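PDB 2Q0X: paraflagellar rod component, which is of unknown function but adopts the alpha/beta hydrolase fold and belongs to the DUF1749 family, which is grouped with the alpha/beta hydrolases. Local coordinates for residues 29-35 / 68-74; 149-153 / 181-185. The contacts are given in a common frame with arbitrary orientation. Numbering follows the deposited sequence.

Contact 1 is buried, partly by the second subunit; contact 2 lies nearer the surface. Their centres are 33 Å apart, on opposite sides of the chain's centre, and their nearest atoms are about 15 Å apart. They share no element. Contact 1 joins strands 26-33 and 69-73 of the main sheet. Contact 2 joins the two loops at the ends of helix 154-170, in the region between strands 135-143 and 227-232. The chemistry follows the place. In 29-35 / 68-74 backbone hydrogen bonds set the register. In contact 2, side chains of 149-153 pack on the backbone and side chains of 181-185, without a hydrogen bond between them.

Contact 1: 29-35 / 68-74; sequences PVFMMNM and WAFVQVE
Extended strands 29-33 and 69-73 pair antiparallel, their axes 4.7 Å apart at 169°. Trp-68 precedes the pairing; a water bridges Asn-34 ND2 and Trp-68 O. Ala-69 CB lies 3.4 Å from Met-35 SD. Phe-70 and Met-33 form a hydrogen-bonded pair: Met-33 N to Phe-70 O 2.8 Å, Phe-70 N to Met-33 O 3.0 Å. Val-71 (t) faces Met-32 in a non-hydrogen-bonded pair, CA to CA 4.4 Å. Val-71 CG1 is 3.5 Å from Val-30 CG1, on the face shared with Val-73. Gln-72 pairs with Phe-31: Phe-31 N to Gln-72 O 2.9 Å, Gln-72 N to Phe-31 O 3.0 Å. A second water donates to Phe-31 O and Phe-70 O and accepts from Gln-72 NE2. Gln-72 OE1 accepts a hydrogen bond from Leu-52 N. Val-73 (p) sits opposite Val-30, CA to CA 4.6 Å. Glu-74 OE1 accepts one from Leu-51 N; Glu-74 lies by Glu-74 and Pro-29 of the second subunit. Strand 26-33 runs antiparallel to both neighbours, as the second strand of alpha/beta hydrolases does. Strand 13-21 flanks 29-33, parallel strand 40-44 flanks 69-73, and helix 57-64 packs on Met-33 and Phe-70.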
ATOM      1  N   PRO A  29      -5.258  -4.465   3.942  1.00 24.02           N
ATOM      2  CA  PRO A  29      -6.210  -4.833   2.915  1.00 23.55           C
ATOM      3  C   PRO A  29      -5.965  -6.180   2.263  1.00 22.69           C
ATOM      4  O   PRO A  29      -4.822  -6.560   1.964  1.00 22.97           O
ATOM      5  CB  PRO A  29      -6.046  -3.737   1.854  1.00 23.48           C
ATOM      6  CG  PRO A  29      -5.296  -2.685   2.481  1.00 24.34           C
ATOM      7  CD  PRO A  29      -4.418  -3.346   3.497  1.00 24.33           C
ATOM      8  N   VAL A  30      -7.067  -6.855   2.017  1.00 21.93           N
ATOM      9  CA  VAL A  30      -7.091  -8.163   1.416  1.00 21.56           C
ATOM     10  C   VAL A  30      -8.165  -8.126   0.338  1.00 21.32           C
ATOM     11  O   VAL A  30      -9.309  -7.770   0.608  1.00 21.08           O
ATOM     12  CB  VAL A  30      -7.443  -9.282   2.456  1.00 21.27           C
ATOM     13  CG1 VAL A  30      -7.390 -10.637   1.790  1.00 20.44           C
ATOM     14  CG2 VAL A  30      -6.518  -9.230   3.701  1.00 20.22           C
ATOM     15  N   PHE A  31      -7.787  -8.485  -0.873  1.00 21.44           N
ATOM     16  CA  PHE A  31      -8.715  -8.558  -1.996  1.00 22.12           C
ATOM     17  C   PHE A  31      -8.896 -10.020  -2.407  1.00 22.72           C
ATOM     18  O   PHE A  31      -7.943 -10.657  -2.836  1.00 22.47           O
ATOM     19  CB  PHE A  31      -8.173  -7.759  -3.185  1.00 21.93           C
ATOM     20  CG  PHE A  31      -9.128  -7.663  -4.330  1.00 21.56           C
ATOM     21  CD1 PHE A  31      -8.852  -8.278  -5.529  1.00 21.84           C
ATOM     22  CD2 PHE A  31     -10.308  -6.922  -4.207  1.00 21.75           C
ATOM     23  CE1 PHE A  31      -9.748  -8.176  -6.591  1.00 22.22           C
ATOM     24  CE2 PHE A  31     -11.194  -6.831  -5.245  1.00 22.28           C
ATOM     25  CZ  PHE A  31     -10.913  -7.453  -6.441  1.00 22.00           C
ATOM     26  N   MET A  32     -10.126 -10.522  -2.289  1.00 23.80           N
ATOM     27  CA  MET A  32     -10.467 -11.900  -2.648  1.00 25.00           C
ATOM     28  C   MET A  32     -11.283 -11.961  -3.957  1.00 24.96           C
ATOM     29  O   MET A  32     -12.205 -11.180  -4.151  1.00 24.46           O
ATOM     30  CB  MET A  32     -11.309 -12.524  -1.548  1.00 25.04           C
ATOM     31  CG  MET A  32     -10.833 -12.206  -0.129  1.00 26.20           C
ATOM     32  SD  MET A  32     -11.830 -13.030   1.117  1.00 27.62           S
ATOM     33  CE  MET A  32     -13.396 -12.216   0.962  1.00 26.79           C
ATOM     34  N   MET A  33     -10.956 -12.926  -4.817  1.00 25.35           N
ATOM     35  CA  MET A  33     -11.700 -13.163  -6.061  1.00 25.84           C
ATOM     36  C   MET A  33     -12.153 -14.610  -6.112  1.00 26.18           C
ATOM     37  O   MET A  33     -11.376 -15.514  -5.780  1.00 26.17           O
ATOM     38  CB  MET A  33     -10.835 -12.874  -7.289  1.00 25.64           C
ATOM     39  CG  MET A  33     -10.361 -11.462  -7.351  1.00 25.65           C
ATOM     40  SD  MET A  33      -9.083 -11.231  -8.568  1.00 25.70           S
ATOM     41  CE  MET A  33     -10.044 -11.343 -10.040  1.00 24.89           C
ATOM     42  N   ASN A  34     -13.406 -14.818  -6.505  1.00 26.70           N
ATOM     43  CA  ASN A  34     -13.924 -16.155  -6.811  1.00 27.47           C
ATOM     44  C   ASN A  34     -13.906 -17.095  -5.620  1.00 28.25           C
ATOM     45  O   ASN A  34     -13.398 -18.208  -5.687  1.00 27.46           O
ATOM     46  CB  ASN A  34     -13.148 -16.755  -7.997  1.00 27.61           C
ATOM     47  CG  ASN A  34     -13.158 -15.821  -9.211  1.00 27.25           C
ATOM     48  OD1 ASN A  34     -14.214 -15.309  -9.584  1.00 25.88           O
ATOM     49  ND2 ASN A  34     -11.982 -15.564  -9.794  1.00 26.54           N
ATOM     50  N   MET A  35     -14.505 -16.617  -4.532  1.00 29.47           N
ATOM     51  CA  MET A  35     -14.545 -17.340  -3.275  1.00 30.40           C
ATOM     52  C   MET A  35     -15.647 -18.393  -3.242  1.00 30.78           C
ATOM     53  O   MET A  35     -15.891 -18.980  -2.203  1.00 31.15           O
ATOM     54  CB  MET A  35     -14.736 -16.352  -2.115  1.00 30.77           C
ATOM     55  CG  MET A  35     -13.609 -15.338  -1.983  1.00 31.58           C
ATOM     56  SD  MET A  35     -12.030 -16.116  -1.580  1.00 32.78           S
ATOM     57  CE  MET A  35     -12.257 -16.454   0.187  1.00 32.11           C
ATOM     58  N   TRP A  68      -9.852 -22.807  -7.697  1.00 26.30           N
ATOM     59  CA  TRP A  68      -9.214 -22.061  -6.614  1.00 25.46           C
ATOM     60  C   TRP A  68      -9.670 -20.595  -6.607  1.00 25.07           C
ATOM     61  O   TRP A  68      -9.764 -19.955  -7.659  1.00 25.22           O
ATOM     62  CB  TRP A  68      -7.680 -22.091  -6.757  1.00 24.87           C
ATOM     63  CG  TRP A  68      -7.010 -23.451  -6.600  1.00 24.38           C
ATOM     64  CD1 TRP A  68      -6.873 -24.414  -7.555  1.00 23.85           C
ATOM     65  CD2 TRP A  68      -6.337 -23.953  -5.435  1.00 24.17           C
ATOM     66  NE1 TRP A  68      -6.185 -25.483  -7.054  1.00 24.01           N
ATOM     67  CE2 TRP A  68      -5.836 -25.226  -5.756  1.00 24.04           C
ATOM     68  CE3 TRP A  68      -6.108 -23.449  -4.155  1.00 24.36           C
ATOM     69  CZ2 TRP A  68      -5.117 -26.006  -4.839  1.00 23.82           C
ATOM     70  CZ3 TRP A  68      -5.410 -24.230  -3.243  1.00 24.26           C
ATOM     71  CH2 TRP A  68      -4.923 -25.494  -3.595  1.00 23.65           C
ATOM     72  N   ALA A  69      -9.930 -20.055  -5.421  1.00 24.38           N
ATOM     73  CA  ALA A  69     -10.069 -18.624  -5.258  1.00 23.86           C
ATOM     74  C   ALA A  69      -8.676 -18.006  -5.403  1.00 23.58           C
ATOM     75  O   ALA A  69      -7.683 -18.715  -5.348  1.00 23.68           O
ATOM     76  CB  ALA A  69     -10.688 -18.277  -3.905  1.00 23.43           C
ATOM     77  N   PHE A  70      -8.623 -16.701  -5.641  1.00 23.35           N
ATOM     78  CA  PHE A  70      -7.373 -15.962  -5.753  1.00 23.46           C
ATOM     79  C   PHE A  70      -7.441 -14.801  -4.761  1.00 23.61           C
ATOM     80  O   PHE A  70      -8.333 -13.967  -4.847  1.00 23.00           O
ATOM     81  CB  PHE A  70      -7.134 -15.455  -7.191  1.00 23.42           C
ATOM     82  CG  PHE A  70      -5.722 -14.955  -7.429  1.00 23.87           C
ATOM     83  CD1 PHE A  70      -5.465 -13.600  -7.638  1.00 23.70           C
ATOM     84  CD2 PHE A  70      -4.649 -15.834  -7.408  1.00 23.44           C
ATOM     85  CE1 PHE A  70      -4.179 -13.127  -7.840  1.00 23.15           C
ATOM     86  CE2 PHE A  70      -3.356 -15.365  -7.595  1.00 23.73           C
ATOM     87  CZ  PHE A  70      -3.124 -13.992  -7.804  1.00 23.37           C
ATOM     88  N   VAL A  71      -6.526 -14.808  -3.787  1.00 23.84           N
ATOM     89  CA  VAL A  71      -6.500 -13.815  -2.728  1.00 24.03           C
ATOM     90  C   VAL A  71      -5.153 -13.111  -2.742  1.00 24.16           C
ATOM     91  O   VAL A  71      -4.126 -13.761  -2.910  1.00 24.11           O
ATOM     92  CB  VAL A  71      -6.703 -14.442  -1.334  1.00 24.24           C
ATOM     93  CG1 VAL A  71      -6.646 -13.363  -0.238  1.00 23.69           C
ATOM     94  CG2 VAL A  71      -8.041 -15.221  -1.263  1.00 23.84           C
ATOM     95  N   GLN A  72      -5.198 -11.784  -2.544  1.00 23.98           N
ATOM     96  CA  GLN A  72      -4.033 -10.900  -2.553  1.00 23.73           C
ATOM     97  C   GLN A  72      -4.010 -10.042  -1.315  1.00 23.85           C
ATOM     98  O   GLN A  72      -5.028  -9.491  -0.927  1.00 23.60           O
ATOM     99  CB  GLN A  72      -4.107  -9.980  -3.757  1.00 23.31           C
ATOM    100  CG  GLN A  72      -3.992 -10.695  -5.060  1.00 23.06           C
ATOM    101  CD  GLN A  72      -4.222  -9.766  -6.237  1.00 22.58           C
ATOM    102  OE1 GLN A  72      -3.328  -9.011  -6.633  1.00 20.62           O
ATOM    103  NE2 GLN A  72      -5.436  -9.798  -6.786  1.00 22.46           N
ATOM    104  N   VAL A  73      -2.841  -9.928  -0.703  1.00 24.60           N
ATOM    105  CA  VAL A  73      -2.648  -9.091   0.480  1.00 25.33           C
ATOM    106  C   VAL A  73      -1.441  -8.233   0.183  1.00 26.47           C
ATOM    107  O   VAL A  73      -0.485  -8.690  -0.452  1.00 26.39           O
ATOM    108  CB  VAL A  73      -2.435  -9.939   1.794  1.00 25.33           C
ATOM    109  CG1 VAL A  73      -1.176 -10.794   1.737  1.00 24.54           C
ATOM    110  CG2 VAL A  73      -2.414  -9.055   3.068  1.00 24.50           C
ATOM    111  N   GLU A  74      -1.470  -6.989   0.642  1.00 27.98           N
ATOM    112  CA  GLU A  74      -0.268  -6.165   0.596  1.00 29.11           C
ATOM    113  C   GLU A  74       0.532  -6.336   1.871  1.00 29.19           C
ATOM    114  O   GLU A  74       0.016  -6.125   2.960  1.00 30.26           O
ATOM    115  CB  GLU A  74      -0.617  -4.701   0.326  1.00 29.44           C
ATOM    116  CG  GLU A  74      -0.954  -4.471  -1.140  1.00 30.00           C
ATOM    117  CD  GLU A  74      -1.504  -3.071  -1.431  1.00 30.16           C
ATOM    118  OE1 GLU A  74      -1.527  -2.705  -2.649  1.00 28.36           O
ATOM    119  OE2 GLU A  74      -1.911  -2.367  -0.444  1.00 31.12           O
TER
HETATM  120  O   HOH W   1      -7.467 -11.464  -5.348  1.00 26.95           O
HETATM  121  O   HOH W   2      -9.816 -17.614  -9.118  1.00 37.16           O

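Contact 2: 149-153 / 181-185; sequences NPLFT and KHYDI
Leu-151, Phe-152 and Tyr-183 have the most surface buried here. Both segments are loops without regular helix or strand. Residues 149-153 make a tight turn: Asn-149 O accepts from Phe-152 N at 2.8 Å and from Thr-153 N at 3.1 Å. Asn-149 OD1 accepts from Leu-151 N at 3.1 Å, an Asx turn. Thr-153 is the N-cap of helix 154-170, its OG1 bonded to Gly-156 N. The nearest CA pair is Leu-151 to His-182, 6.5 Å. Leu-151 (m, t) points toward the other loop and lies along its backbone. Leu-151 CD2 is 3.2 Å from His-182 O and 3.8 Å from Tyr-183 N. Leu-151 CD1 is 3.8 Å from Asp-184 CB. Phe-152 (m) leaves the turn sideways, and Phe-152 CZ reaches Tyr-183 CE1 at 3.8 Å. The two rings meet obliquely, centroids 6.0 Å apart and planes at 80°. Tyr-183 (t) has its CA-to-CB bond directed away, yet its ring swings back to Phe-152. The loops lead into and out of helix 154-170, between strands 135-143 and 227-232, where alpha/beta hydrolases commonly carry cap insertions. No polar bond joins them. Their fit therefore rests on shape and van der Waals packing, while Tyr-183 and Asp-184 are also held by Glu-202 (hydrogen bond) and Arg-273 (salt bridge), respectively.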
ATOM      1  N   ASN A 149      28.223 -12.003  -8.969  1.00 34.67           N
ATOM      2  CA  ASN A 149      27.815 -10.604  -8.904  1.00 35.33           C
ATOM      3  C   ASN A 149      28.310  -9.982  -7.586  1.00 35.72           C
ATOM      4  O   ASN A 149      28.193 -10.597  -6.543  1.00 35.50           O
ATOM      5  CB  ASN A 149      26.290 -10.546  -8.997  1.00 35.55           C
ATOM      6  CG  ASN A 149      25.751  -9.151  -9.112  1.00 36.19           C
ATOM      7  OD1 ASN A 149      25.727  -8.387  -8.140  1.00 36.76           O
ATOM      8  ND2 ASN A 149      25.253  -8.820 -10.299  1.00 37.13           N
ATOM      9  N   PRO A 150      28.862  -8.753  -7.629  1.00 36.54           N
ATOM     10  CA  PRO A 150      29.478  -8.200  -6.408  1.00 37.11           C
ATOM     11  C   PRO A 150      28.537  -8.067  -5.190  1.00 37.67           C
ATOM     12  O   PRO A 150      29.014  -7.936  -4.062  1.00 37.68           O
ATOM     13  CB  PRO A 150      29.993  -6.824  -6.863  1.00 37.05           C
ATOM     14  CG  PRO A 150      29.196  -6.500  -8.079  1.00 36.87           C
ATOM     15  CD  PRO A 150      28.941  -7.809  -8.757  1.00 36.45           C
ATOM     16  N   LEU A 151      27.225  -8.090  -5.418  1.00 38.37           N
ATOM     17  CA  LEU A 151      26.256  -8.123  -4.323  1.00 38.94           C
ATOM     18  C   LEU A 151      26.233  -9.455  -3.566  1.00 39.48           C
ATOM     19  O   LEU A 151      25.989  -9.468  -2.364  1.00 39.55           O
ATOM     20  CB  LEU A 151      24.856  -7.832  -4.845  1.00 39.04           C
ATOM     21  CG  LEU A 151      24.564  -6.392  -5.258  1.00 39.43           C
ATOM     22  CD1 LEU A 151      23.132  -6.303  -5.771  1.00 39.42           C
ATOM     23  CD2 LEU A 151      24.808  -5.411  -4.094  1.00 39.38           C
ATOM     24  N   PHE A 152      26.504 -10.563  -4.266  1.00 40.03           N
ATOM     25  CA  PHE A 152      26.322 -11.911  -3.700  1.00 40.33           C
ATOM     26  C   PHE A 152      27.613 -12.718  -3.536  1.00 40.56           C
ATOM     27  O   PHE A 152      27.576 -13.854  -3.106  1.00 40.63           O
ATOM     28  CB  PHE A 152      25.273 -12.678  -4.514  1.00 40.23           C
ATOM     29  CG  PHE A 152      23.936 -12.021  -4.500  1.00 40.13           C
ATOM     30  CD1 PHE A 152      23.180 -12.008  -3.331  1.00 39.93           C
ATOM     31  CD2 PHE A 152      23.448 -11.373  -5.627  1.00 40.59           C
ATOM     32  CE1 PHE A 152      21.972 -11.399  -3.281  1.00 39.67           C
ATOM     33  CE2 PHE A 152      22.222 -10.732  -5.588  1.00 40.83           C
ATOM     34  CZ  PHE A 152      21.482 -10.743  -4.408  1.00 40.81           C
ATOM     35  N   THR A 153      28.754 -12.128  -3.853  1.00 40.97           N
ATOM     36  CA  THR A 153      30.029 -12.687  -3.425  1.00 41.18           C
ATOM     37  C   THR A 153      30.078 -12.683  -1.885  1.00 41.74           C
ATOM     38  O   THR A 153      29.405 -11.865  -1.249  1.00 41.81           O
ATOM     39  CB  THR A 153      31.219 -11.852  -3.945  1.00 41.15           C
ATOM     40  OG1 THR A 153      31.145 -10.533  -3.396  1.00 40.57           O
ATOM     41  CG2 THR A 153      31.233 -11.784  -5.472  1.00 40.76           C
ATOM     42  N   LYS A 181      23.014   0.743  -2.897  1.00 45.41           N
ATOM     43  CA  LYS A 181      24.304   0.283  -3.419  1.00 45.23           C
ATOM     44  C   LYS A 181      24.629  -1.127  -2.914  1.00 44.78           C
ATOM     45  O   LYS A 181      25.412  -1.847  -3.524  1.00 44.89           O
ATOM     46  CB  LYS A 181      25.424   1.311  -3.120  1.00 45.35           C
ATOM     47  CG  LYS A 181      26.364   0.975  -1.965  1.00 45.54           C
ATOM     48  CD  LYS A 181      27.405   2.070  -1.736  1.00 45.70           C
ATOM     49  CE  LYS A 181      26.839   3.301  -1.013  1.00 46.09           C
ATOM     50  NZ  LYS A 181      26.579   4.468  -1.922  1.00 46.33           N
ATOM     51  N   HIS A 182      23.981  -1.532  -1.827  1.00 44.32           N
ATOM     52  CA  HIS A 182      24.218  -2.835  -1.212  1.00 43.73           C
ATOM     53  C   HIS A 182      23.190  -3.922  -1.556  1.00 43.30           C
ATOM     54  O   HIS A 182      23.427  -5.091  -1.278  1.00 43.30           O
ATOM     55  CB  HIS A 182      24.348  -2.662   0.304  1.00 43.65           C
ATOM     56  CG  HIS A 182      25.643  -2.030   0.715  1.00 43.70           C
ATOM     57  ND1 HIS A 182      25.721  -0.755   1.229  1.00 43.59           N
ATOM     58  CD2 HIS A 182      26.916  -2.489   0.650  1.00 43.40           C
ATOM     59  CE1 HIS A 182      26.984  -0.463   1.487  1.00 43.93           C
ATOM     60  NE2 HIS A 182      27.730  -1.499   1.145  1.00 43.72           N
ATOM     61  N   TYR A 183      22.058  -3.557  -2.151  1.00 42.73           N
ATOM     62  CA  TYR A 183      21.104  -4.558  -2.652  1.00 42.14           C
ATOM     63  C   TYR A 183      20.460  -4.036  -3.919  1.00 41.87           C
ATOM     64  O   TYR A 183      20.512  -2.840  -4.167  1.00 42.04           O
ATOM     65  CB  TYR A 183      20.033  -4.892  -1.596  1.00 42.11           C
ATOM     66  CG  TYR A 183      19.447  -6.290  -1.740  1.00 41.36           C
ATOM     67  CD1 TYR A 183      20.245  -7.408  -1.594  1.00 41.21           C
ATOM     68  CD2 TYR A 183      18.109  -6.477  -2.044  1.00 41.36           C
ATOM     69  CE1 TYR A 183      19.725  -8.682  -1.724  1.00 41.76           C
ATOM     70  CE2 TYR A 183      17.573  -7.737  -2.180  1.00 41.48           C
ATOM     71  CZ  TYR A 183      18.384  -8.844  -2.021  1.00 41.62           C
ATOM     72  OH  TYR A 183      17.856 -10.105  -2.151  1.00 41.56           O
ATOM     73  N   ASP A 184      19.871  -4.925  -4.720  1.00 41.54           N
ATOM     74  CA  ASP A 184      19.279  -4.533  -6.012  1.00 41.36           C
ATOM     75  C   ASP A 184      17.769  -4.276  -5.959  1.00 41.11           C
ATOM     76  O   ASP A 184      17.311  -3.196  -6.280  1.00 41.34           O
ATOM     77  CB  ASP A 184      19.617  -5.549  -7.121  1.00 41.43           C
ATOM     78  CG  ASP A 184      19.454  -6.995  -6.688  1.00 41.50           C
ATOM     79  OD1 ASP A 184      18.967  -7.239  -5.572  1.00 42.30           O
ATOM     80  OD2 ASP A 184      19.825  -7.889  -7.469  1.00 41.00           O
ATOM     81  N   ILE A 185      16.998  -5.283  -5.563  1.00 40.89           N
ATOM     82  CA  ILE A 185      15.557  -5.155  -5.454  1.00 40.08           C
ATOM     83  C   ILE A 185      15.264  -4.180  -4.302  1.00 39.73           C
ATOM     84  O   ILE A 185      15.983  -4.198  -3.301  1.00 39.48           O
ATOM     85  CB  ILE A 185      14.927  -6.548  -5.200  1.00 40.29           C
ATOM     86  CG1 ILE A 185      15.100  -7.436  -6.447  1.00 40.01           C
ATOM     87  CG2 ILE A 185      13.449  -6.428  -4.796  1.00 40.33           C
ATOM     88  CD1 ILE A 185      14.806  -8.892  -6.194  1.00 39.38           C
TER